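PDB 3K6K: Esterase/lipase from Uncultured bacterium, which probably hydrolyses carboxylic ester bonds as a bacterial member of the hormone-sensitive lipase family with an alpha/beta hydrolase fold. Local coordinates for residues A80-Y85 against S111-S116. Residues are numbered along the deposited sequence; the frame is centred on the assembly and turned at random.
Sequences AAHILY and SATLWS
Strands 82-86 and 113-117, joined through helix 96-110, form a parallel beta-alpha-beta crossover in the central sheet of the alpha/beta hydrolase fold. Four backbone bonds establish the register: Thr113 N to Ala81 O, Ile83 N to Thr113 O, Trp115 N to Ile83 O, 2.9 Å long and almost along the carbonyl axis, and Tyr85 N to Trp115 O. On the face turned to helix 129-145, His82 and Trp115 point the same way, each with CG beside its own backbone N (chi1 -62°). The rings meet rim to rim, their planes at 34°, and Trp115 NE1 donates to His82 ND1 at 3.0 Å (162° at the hydrogen), close to both ring planes. A water bridges Thr113 OG1 and Ala81 O. On the other face, against helix 96-110, Ile83 CG1 packs 3.8 Å from Ala112 CB, and Ile83 CG2 lies 4.0 Å from Leu114 CD1. Tyr85 OH is hydrogen-bonded to Asp156 OD1, within the probable nucleophile elbow. A leucine in place of Trp115 would remove the indole N-H and probably leave the His82 ring less firmly oriented. Because ND1 accepts this bond, a neutral His82 would probably carry its proton on NE2.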
loop_
_atom_site.group_PDB
_atom_site.type_symbol
_atom_site.label_atom_id
_atom_site.label_comp_id
_atom_site.label_asym_id
_atom_site.label_seq_id
_atom_site.Cartn_x
_atom_site.Cartn_y
_atom_site.Cartn_z
ATOM N N ALA A 80 13.954 24.833 2.182
ATOM C CA ALA A 80 15.279 24.317 1.813
ATOM C C ALA A 80 15.275 22.844 1.403
ATOM O O ALA A 80 16.327 22.278 1.172
ATOM C CB ALA A 80 16.273 24.546 2.926
ATOM N N ALA A 81 14.101 22.241 1.294
ATOM C CA ALA A 81 13.957 20.887 0.735
ATOM C C ALA A 81 14.293 20.815 -0.774
ATOM O O ALA A 81 14.037 21.751 -1.531
ATOM C CB ALA A 81 12.548 20.387 0.996
ATOM N N HIS A 82 14.879 19.718 -1.207
ATOM C CA HIS A 82 15.108 19.484 -2.612
ATOM C C HIS A 82 14.450 18.185 -2.998
ATOM O O HIS A 82 14.530 17.208 -2.197
ATOM C CB HIS A 82 16.603 19.382 -2.871
ATOM C CG HIS A 82 17.340 20.645 -2.538
ATOM N ND1 HIS A 82 17.620 21.610 -3.485
ATOM C CD2 HIS A 82 17.769 21.137 -1.349
ATOM C CE1 HIS A 82 18.227 22.626 -2.896
ATOM N NE2 HIS A 82 18.332 22.363 -1.606
ATOM N N ILE A 83 13.810 18.174 -4.192
ATOM C CA ILE A 83 13.265 16.992 -4.811
ATOM C C ILE A 83 14.092 16.709 -6.075
ATOM O O ILE A 83 14.211 17.553 -6.968
ATOM C CB ILE A 83 11.709 17.113 -5.213
ATOM C CG1 ILE A 83 10.838 17.568 -4.027
ATOM C CG2 ILE A 83 11.206 15.781 -5.788
ATOM C CD1 ILE A 83 9.373 17.874 -4.358
ATOM N N LEU A 84 14.652 15.522 -6.168
ATOM C CA LEU A 84 15.369 15.202 -7.339
ATOM C C LEU A 84 14.429 14.301 -8.146
ATOM O O LEU A 84 14.151 13.200 -7.698
ATOM C CB LEU A 84 16.637 14.435 -6.959
ATOM C CG LEU A 84 17.480 13.901 -8.122
ATOM C CD1 LEU A 84 17.708 15.066 -9.146
ATOM C CD2 LEU A 84 18.820 13.302 -7.644
ATOM N N TYR A 85 13.960 14.785 -9.310
ATOM C CA TYR A 85 12.908 14.119 -10.100
ATOM C C TYR A 85 13.397 13.392 -11.389
ATOM O O TYR A 85 14.110 13.981 -12.204
ATOM C CB TYR A 85 11.743 15.087 -10.434
ATOM C CG TYR A 85 10.511 14.343 -10.909
ATOM C CD1 TYR A 85 10.377 13.956 -12.246
ATOM C CD2 TYR A 85 9.481 13.996 -10.001
ATOM C CE1 TYR A 85 9.254 13.210 -12.659
ATOM C CE2 TYR A 85 8.376 13.276 -10.391
ATOM C CZ TYR A 85 8.257 12.879 -11.727
ATOM O OH TYR A 85 7.161 12.141 -12.128
ATOM N N SER A 111 6.637 23.313 -1.364
ATOM C CA SER A 111 7.603 24.400 -1.008
ATOM C C SER A 111 9.075 23.968 -1.177
ATOM O O SER A 111 9.959 24.326 -0.379
ATOM C CB SER A 111 7.371 24.950 0.425
ATOM O OG SER A 111 6.418 26.011 0.457
ATOM N N ALA A 112 9.321 23.197 -2.219
ATOM C CA ALA A 112 10.617 22.641 -2.471
ATOM C C ALA A 112 11.215 23.206 -3.763
ATOM O O ALA A 112 10.526 23.793 -4.640
ATOM C CB ALA A 112 10.508 21.112 -2.593
ATOM N N THR A 113 12.508 22.966 -3.891
ATOM C CA THR A 113 13.181 23.173 -5.117
ATOM C C THR A 113 13.261 21.811 -5.770
ATOM O O THR A 113 13.847 20.881 -5.237
ATOM C CB THR A 113 14.572 23.786 -4.890
ATOM O OG1 THR A 113 14.425 25.014 -4.158
ATOM C CG2 THR A 113 15.285 24.041 -6.202
ATOM N N LEU A 114 12.700 21.698 -6.958
ATOM C CA LEU A 114 12.690 20.427 -7.626
ATOM C C LEU A 114 13.657 20.530 -8.803
ATOM O O LEU A 114 13.716 21.548 -9.469
ATOM C CB LEU A 114 11.259 20.102 -8.048
ATOM C CG LEU A 114 11.024 18.828 -8.843
ATOM C CD1 LEU A 114 9.602 18.264 -8.553
ATOM C CD2 LEU A 114 11.187 19.137 -10.334
ATOM N N TRP A 115 14.405 19.477 -9.066
ATOM C CA TRP A 115 15.430 19.465 -10.088
ATOM C C TRP A 115 14.990 18.312 -10.951
ATOM O O TRP A 115 15.151 17.175 -10.536
ATOM C CB TRP A 115 16.779 19.053 -9.486
ATOM C CG TRP A 115 17.284 19.990 -8.424
ATOM C CD1 TRP A 115 16.817 20.111 -7.156
ATOM C CD2 TRP A 115 18.356 20.948 -8.555
ATOM N NE1 TRP A 115 17.519 21.071 -6.478
ATOM C CE2 TRP A 115 18.474 21.604 -7.312
ATOM C CE3 TRP A 115 19.223 21.317 -9.616
ATOM C CZ2 TRP A 115 19.423 22.641 -7.080
ATOM C CZ3 TRP A 115 20.184 22.320 -9.394
ATOM C CH2 TRP A 115 20.277 22.976 -8.120
ATOM N N SER A 116 14.432 18.608 -12.123
ATOM C CA SER A 116 13.957 17.567 -13.008
ATOM C C SER A 116 15.051 17.167 -13.977
ATOM O O SER A 116 15.472 17.945 -14.872
ATOM C CB SER A 116 12.636 17.978 -13.699
ATOM O OG SER A 116 12.169 16.935 -14.556
HETATM O O HOH W 1 14.792 24.519 -1.633
HETATM O O HOH W 2 13.142 14.262 -15.329
#